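Putative polysaccharide biosynthesis protein with aminopeptidase-like domain (Clostridium acetobutylicum, PDB 3K9T) binds one zinc ion per subunit and probably acts in making modified polysaccharides, with no peptidase activity expected despite its aminopeptidase-like domain. Local coordinates at residues Asn6-Asn11 against Leu211-Thr216; Ile23-Pro28 against Met42-Lys47. All blocks are in the same frame, centred on the assembly; numbering follows the deposited sequence.

How the interactions relate
Starting at the N terminus, the chain enters helix 5-10, which with Asn11 supplies segment 6-11 and waits some 200 residues for its partner: interaction 1 closes that long loop only when the chain leaves helix 194-211 and turns at 211-216 toward strand 219-225. Helix 12-26 follows helix 5-10 directly, and its C-terminal part meets the last turn of helix 36-45 and the residues just after it in interaction 2, which closes a short loop lying wholly within the long one. The two contacts do not touch; their centres lie about 22 Å apart. Interaction 2 pairs two early helices of the aminopeptidase-like region, whereas interaction 1 ties the first helix to the connection between helix 194-211 and the central mixed sheet.

Interaction 1 of 2, residues Asn6-Asn11 against Leu211-Thr216; sequences NKYIQN and LSKLKT
Tyr8 reaches out from helix 5-10 and sets its phenol end against the turn at 211-216. Its OH lies beside the aliphatic part of Lys213, 3.2 Å from CD and 3.4 Å from CB, with the lysine chain running roughly perpendicular to the tyrosine. One carbon of the ring, CE2, meets Leu214 CD2 at 4.1 Å, the tyrosine and leucine lying side by side and heading opposite ways. No hydrogen bond joins the segments, so the contact rests on one ring, a lysine chain and a leucine methyl.

Lys213 CB points at the helix, but the chain then leads its amine away, where NZ is hydrogen-bonded to a bound (4R)-2-methylpentane-2,4-diol, probably from the crystallisation liquor. Leu214 is brought within range of the ring by CG lying anti to its carbonyl carbon (chi1 -53°). Both belong to a type I beta turn from Leu211 to Leu214, closed by Leu214 N to Leu211 O at 2.9 Å. Leu214 also packs on Met2 and Glu4, and Tyr8 on Leu347 of helix 336-355, while Leu211, where helix 194-211 ends, packs against Tyr220 and Phe222 of strand 219-225.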
loop_
_atom_site.group_PDB
_atom_site.type_symbol
_atom_site.label_atom_id
_atom_site.label_comp_id
_atom_site.label_asym_id
_atom_site.label_seq_id
_atom_site.Cartn_x
_atom_site.Cartn_y
_atom_site.Cartn_z
ATOM N N ASN A 6 -13.843 28.607 -18.510
ATOM C CA ASN A 6 -12.600 29.274 -18.135
ATOM C C ASN A 6 -12.802 30.740 -17.736
ATOM O O ASN A 6 -12.164 31.218 -16.824
ATOM C CB ASN A 6 -11.553 29.179 -19.243
ATOM C CG ASN A 6 -11.152 27.740 -19.588
ATOM O OD1 ASN A 6 -11.556 26.764 -18.952
ATOM N ND2 ASN A 6 -10.353 27.615 -20.632
ATOM N N LYS A 7 -13.709 31.440 -18.401
ATOM C CA LYS A 7 -13.913 32.857 -18.126
ATOM C C LYS A 7 -14.543 33.018 -16.756
ATOM O O LYS A 7 -14.259 34.007 -16.082
ATOM C CB LYS A 7 -14.740 33.565 -19.236
ATOM C CG LYS A 7 -16.120 32.927 -19.499
ATOM C CD LYS A 7 -16.918 33.497 -20.721
ATOM C CE LYS A 7 -18.025 32.483 -21.257
ATOM N NZ LYS A 7 -17.577 31.562 -22.399
ATOM N N TYR A 8 -15.391 32.058 -16.356
ATOM C CA TYR A 8 -15.996 32.082 -15.031
ATOM C C TYR A 8 -14.936 31.844 -13.944
ATOM O O TYR A 8 -14.943 32.515 -12.905
ATOM C CB TYR A 8 -17.124 31.051 -14.904
ATOM C CG TYR A 8 -18.322 31.370 -15.780
ATOM C CD1 TYR A 8 -19.291 32.282 -15.383
ATOM C CD2 TYR A 8 -18.482 30.757 -16.997
ATOM C CE1 TYR A 8 -20.374 32.577 -16.208
ATOM C CE2 TYR A 8 -19.543 31.040 -17.813
ATOM C CZ TYR A 8 -20.483 31.954 -17.427
ATOM O OH TYR A 8 -21.538 32.195 -18.278
ATOM N N ILE A 9 -14.023 30.899 -14.179
ATOM C CA ILE A 9 -12.953 30.650 -13.231
ATOM C C ILE A 9 -12.086 31.905 -13.166
ATOM O O ILE A 9 -11.740 32.364 -12.073
ATOM C CB ILE A 9 -12.113 29.409 -13.598
ATOM C CG1 ILE A 9 -12.958 28.143 -13.444
ATOM C CG2 ILE A 9 -10.897 29.337 -12.726
ATOM C CD1 ILE A 9 -12.374 26.871 -14.120
ATOM N N GLN A 10 -11.778 32.499 -14.321
ATOM C CA GLN A 10 -10.927 33.701 -14.345
ATOM C C GLN A 10 -11.556 34.919 -13.684
ATOM O O GLN A 10 -10.838 35.818 -13.267
ATOM C CB GLN A 10 -10.524 34.055 -15.763
ATOM C CG GLN A 10 -9.470 33.097 -16.365
ATOM C CD GLN A 10 -9.552 32.997 -17.906
ATOM O OE1 GLN A 10 -10.237 33.792 -18.572
ATOM N NE2 GLN A 10 -8.876 31.997 -18.464
ATOM N N ASN A 11 -12.882 34.964 -13.574
ATOM C CA ASN A 11 -13.536 36.110 -12.937
ATOM C C ASN A 11 -14.026 35.821 -11.518
ATOM O O ASN A 11 -14.898 36.519 -10.962
ATOM C CB ASN A 11 -14.711 36.594 -13.788
ATOM C CG ASN A 11 -15.110 37.993 -13.436
ATOM O OD1 ASN A 11 -14.250 38.839 -13.168
ATOM N ND2 ASN A 11 -16.408 38.251 -13.394
ATOM N N LEU A 211 -23.388 27.190 -14.708
ATOM C CA LEU A 211 -23.646 25.998 -15.529
ATOM C C LEU A 211 -24.824 26.158 -16.494
ATOM O O LEU A 211 -24.792 25.655 -17.612
ATOM C CB LEU A 211 -23.827 24.749 -14.670
ATOM C CG LEU A 211 -22.554 24.058 -14.184
ATOM C CD1 LEU A 211 -22.938 22.682 -13.625
ATOM C CD2 LEU A 211 -21.539 23.914 -15.291
ATOM N N SER A 212 -25.848 26.862 -16.025
ATOM C CA SER A 212 -26.994 27.272 -16.811
ATOM C C SER A 212 -26.659 27.847 -18.169
ATOM O O SER A 212 -27.475 27.785 -19.068
ATOM C CB SER A 212 -27.745 28.380 -16.066
ATOM O OG SER A 212 -28.498 27.837 -15.027
ATOM N N LYS A 213 -25.501 28.477 -18.271
ATOM C CA LYS A 213 -25.100 29.167 -19.472
ATOM C C LYS A 213 -24.228 28.332 -20.400
ATOM O O LYS A 213 -23.823 28.821 -21.452
ATOM C CB LYS A 213 -24.389 30.446 -19.050
ATOM C CG LYS A 213 -25.369 31.399 -18.329
ATOM C CD LYS A 213 -24.711 32.625 -17.775
ATOM C CE LYS A 213 -25.754 33.652 -17.309
ATOM N NZ LYS A 213 -26.667 33.153 -16.294
ATOM N N LEU A 214 -23.973 27.073 -20.032
ATOM C CA LEU A 214 -23.075 26.188 -20.772
ATOM C C LEU A 214 -23.797 24.956 -21.321
ATOM O O LEU A 214 -24.817 24.522 -20.794
ATOM C CB LEU A 214 -21.972 25.701 -19.837
ATOM C CG LEU A 214 -21.150 26.724 -19.062
ATOM C CD1 LEU A 214 -20.115 26.005 -18.231
ATOM C CD2 LEU A 214 -20.476 27.665 -20.032
ATOM N N LYS A 215 -23.240 24.378 -22.374
ATOM C CA LYS A 215 -23.773 23.158 -22.959
ATOM C C LYS A 215 -23.012 21.998 -22.296
ATOM O O LYS A 215 -21.862 21.764 -22.612
ATOM C CB LYS A 215 -23.537 23.190 -24.469
ATOM C CG LYS A 215 -24.053 21.949 -25.248
ATOM C CD LYS A 215 -23.709 22.042 -26.763
ATOM C CE LYS A 215 -23.852 20.691 -27.499
ATOM N NZ LYS A 215 -25.272 20.305 -27.724
ATOM N N THR A 216 -23.646 21.285 -21.368
ATOM C CA THR A 216 -22.964 20.228 -20.605
ATOM C C THR A 216 -23.279 18.830 -21.106
ATOM O O THR A 216 -24.338 18.607 -21.669
ATOM C CB THR A 216 -23.319 20.290 -19.084
ATOM O OG1 THR A 216 -24.728 20.054 -18.898
ATOM C CG2 THR A 216 -22.943 21.632 -18.505
#

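Interaction 2 of 2, residues Ile23-Pro28 against Met42-Lys47; sequences IEELFP and MDIIRK
Ile44 and Glu25 point at each other from opposite directions, their side chains meeting between helices 36-45 and 12-26. The glutamate's CG is anti to its backbone N (chi1 -179°) and the chain runs on extended, which lays its aliphatic part and carboxylate along the isoleucine: CD of Glu25 is 3.8 Å from CG2 of Ile44, and CG approaches CD1 of the same residue. Beyond the isoleucine the carboxylate finds Lys47. NZ of Lys47 gives a hydrogen bond of 2.7 Å to OE2 of Glu25, on the syn lone pair, as part of a salt bridge. The lysine chain bends at chi3 (-78°) on its way to OE2.

On the more buried side, Leu26 and Ile44 overlap flank to flank, each extending toward the other's backbone. One methyl does the touching: Leu26 CD2 lies 3.7 Å from Ile44 CB and is also close to both CG2 and CD1. Helix 12-26 packs here on the last turn of helix 36-45, with Lys47 just past its end; the contact is apolar on the buried side, with the Glu25-Lys47 salt bridge on the more exposed one. Ile45 touches Phe224 of strand 219-225, so the pair lies against the mixed sheet. Leu26 also packs on Leu198 of helix 194-211, and its side chain is about 10 Å from that of His190, a zinc ligand.

Just past the helix, Arg46 folds back on its last turn. Its NE donates to Met42 O at 3.2 Å, nearly straight at 168°, from above the carbonyl plane, while Arg46 N reaches the same oxygen from the opposite face. NH2 of Arg46 forms a salt bridge with Asp43 OD1 at 2.7 Å.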
loop_
_atom_site.group_PDB
_atom_site.type_symbol
_atom_site.label_atom_id
_atom_site.label_comp_id
_atom_site.label_asym_id
_atom_site.label_seq_id
_atom_site.Cartn_x
_atom_site.Cartn_y
_atom_site.Cartn_z
ATOM N N ILE A 23 -25.080 36.096 0.572
ATOM C CA ILE A 23 -25.002 35.653 1.958
ATOM C C ILE A 23 -25.508 36.788 2.831
ATOM O O ILE A 23 -26.361 36.592 3.702
ATOM C CB ILE A 23 -23.546 35.257 2.357
ATOM C CG1 ILE A 23 -23.137 33.936 1.651
ATOM C CG2 ILE A 23 -23.361 35.249 3.943
ATOM C CD1 ILE A 23 -21.646 33.642 1.680
ATOM N N GLU A 24 -25.001 37.988 2.590
ATOM C CA GLU A 24 -25.398 39.117 3.428
ATOM C C GLU A 24 -26.920 39.343 3.367
ATOM O O GLU A 24 -27.548 39.565 4.395
ATOM C CB GLU A 24 -24.636 40.364 3.003
ATOM C CG GLU A 24 -24.788 41.548 3.923
ATOM C CD GLU A 24 -23.917 42.702 3.482
ATOM O OE1 GLU A 24 -24.238 43.256 2.427
ATOM O OE2 GLU A 24 -22.907 43.028 4.144
ATOM N N GLU A 25 -27.494 39.299 2.161
ATOM C CA GLU A 25 -28.937 39.425 1.988
ATOM C C GLU A 25 -29.702 38.309 2.731
ATOM O O GLU A 25 -30.743 38.549 3.342
ATOM C CB GLU A 25 -29.315 39.404 0.496
ATOM C CG GLU A 25 -30.830 39.562 0.269
ATOM C CD GLU A 25 -31.237 39.812 -1.185
ATOM O OE1 GLU A 25 -30.379 39.838 -2.085
ATOM O OE2 GLU A 25 -32.446 39.989 -1.422
ATOM N N LEU A 26 -29.193 37.091 2.678
ATOM C CA LEU A 26 -29.876 35.990 3.337
ATOM C C LEU A 26 -29.688 35.980 4.882
ATOM O O LEU A 26 -30.489 35.385 5.629
ATOM C CB LEU A 26 -29.409 34.644 2.720
ATOM C CG LEU A 26 -29.836 34.273 1.293
ATOM C CD1 LEU A 26 -29.160 32.990 0.800
ATOM C CD2 LEU A 26 -31.335 34.109 1.208
ATOM N N PHE A 27 -28.650 36.649 5.367
ATOM C CA PHE A 27 -28.199 36.458 6.759
ATOM C C PHE A 27 -29.271 36.648 7.836
ATOM O O PHE A 27 -29.437 35.780 8.687
ATOM C CB PHE A 27 -26.976 37.341 7.024
ATOM C CG PHE A 27 -26.410 37.211 8.391
ATOM C CD1 PHE A 27 -25.734 36.068 8.764
ATOM C CD2 PHE A 27 -26.580 38.227 9.322
ATOM C CE1 PHE A 27 -25.222 35.950 10.049
ATOM C CE2 PHE A 27 -26.060 38.127 10.579
ATOM C CZ PHE A 27 -25.376 36.989 10.951
ATOM N N PRO A 28 -30.028 37.760 7.786
ATOM C CA PRO A 28 -31.002 38.090 8.814
ATOM C C PRO A 28 -32.213 37.187 8.952
ATOM O O PRO A 28 -32.870 37.228 9.994
ATOM C CB PRO A 28 -31.503 39.459 8.374
ATOM C CG PRO A 28 -30.528 39.952 7.456
ATOM C CD PRO A 28 -30.048 38.778 6.730
HETATM N N MSE A 42 -35.910 30.817 -0.384
HETATM C CA MSE A 42 -36.187 30.341 -1.730
HETATM C C MSE A 42 -36.570 31.511 -2.650
HETATM O O MSE A 42 -36.256 31.491 -3.858
HETATM C CB MSE A 42 -37.316 29.321 -1.718
HETATM C CG MSE A 42 -37.019 28.075 -0.895
HETATM SE SE MSE A 42 -35.445 27.029 -1.453
HETATM C CE MSE A 42 -35.399 25.727 0.057
ATOM N N ASP A 43 -37.259 32.522 -2.121
ATOM C CA ASP A 43 -37.565 33.679 -2.959
ATOM C C ASP A 43 -36.291 34.367 -3.423
ATOM O O ASP A 43 -36.155 34.745 -4.598
ATOM C CB ASP A 43 -38.450 34.697 -2.228
ATOM C CG ASP A 43 -39.831 34.169 -1.954
ATOM O OD1 ASP A 43 -40.282 33.303 -2.701
ATOM O OD2 ASP A 43 -40.477 34.624 -1.004
ATOM N N ILE A 44 -35.359 34.540 -2.493
ATOM C CA ILE A 44 -34.126 35.249 -2.795
ATOM C C ILE A 44 -33.295 34.441 -3.764
ATOM O O ILE A 44 -32.779 34.998 -4.728
ATOM C CB ILE A 44 -33.338 35.664 -1.512
ATOM C CG1 ILE A 44 -34.182 36.716 -0.741
ATOM C CG2 ILE A 44 -31.937 36.170 -1.915
ATOM C CD1 ILE A 44 -33.926 36.876 0.749
ATOM N N ILE A 45 -33.208 33.129 -3.537
ATOM C CA ILE A 45 -32.482 32.265 -4.456
ATOM C C ILE A 45 -33.049 32.395 -5.878
ATOM O O ILE A 45 -32.281 32.412 -6.851
ATOM C CB ILE A 45 -32.471 30.763 -4.020
ATOM C CG1 ILE A 45 -31.676 30.594 -2.721
ATOM C CG2 ILE A 45 -31.828 29.896 -5.150
ATOM C CD1 ILE A 45 -31.980 29.289 -1.883
ATOM N N ARG A 46 -34.379 32.528 -5.998
ATOM C CA ARG A 46 -35.023 32.566 -7.312
ATOM C C ARG A 46 -34.835 33.897 -7.992
ATOM O O ARG A 46 -35.264 34.059 -9.101
ATOM C CB ARG A 46 -36.501 32.155 -7.250
ATOM C CG ARG A 46 -36.658 30.599 -7.255
ATOM C CD ARG A 46 -38.061 30.144 -7.088
ATOM N NE ARG A 46 -38.598 30.637 -5.833
ATOM C CZ ARG A 46 -39.887 30.639 -5.498
ATOM N NH1 ARG A 46 -40.843 30.168 -6.328
ATOM N NH2 ARG A 46 -40.216 31.120 -4.310
ATOM N N LYS A 47 -34.203 34.858 -7.317
ATOM C CA LYS A 47 -33.735 36.060 -7.984
ATOM C C LYS A 47 -32.452 35.774 -8.768
ATOM O O LYS A 47 -32.054 36.567 -9.603
ATOM C CB LYS A 47 -33.487 37.204 -7.011
ATOM C CG LYS A 47 -34.745 37.753 -6.395
ATOM C CD LYS A 47 -34.492 39.084 -5.754
ATOM C CE LYS A 47 -33.831 38.959 -4.423
ATOM N NZ LYS A 47 -33.536 40.294 -3.902
#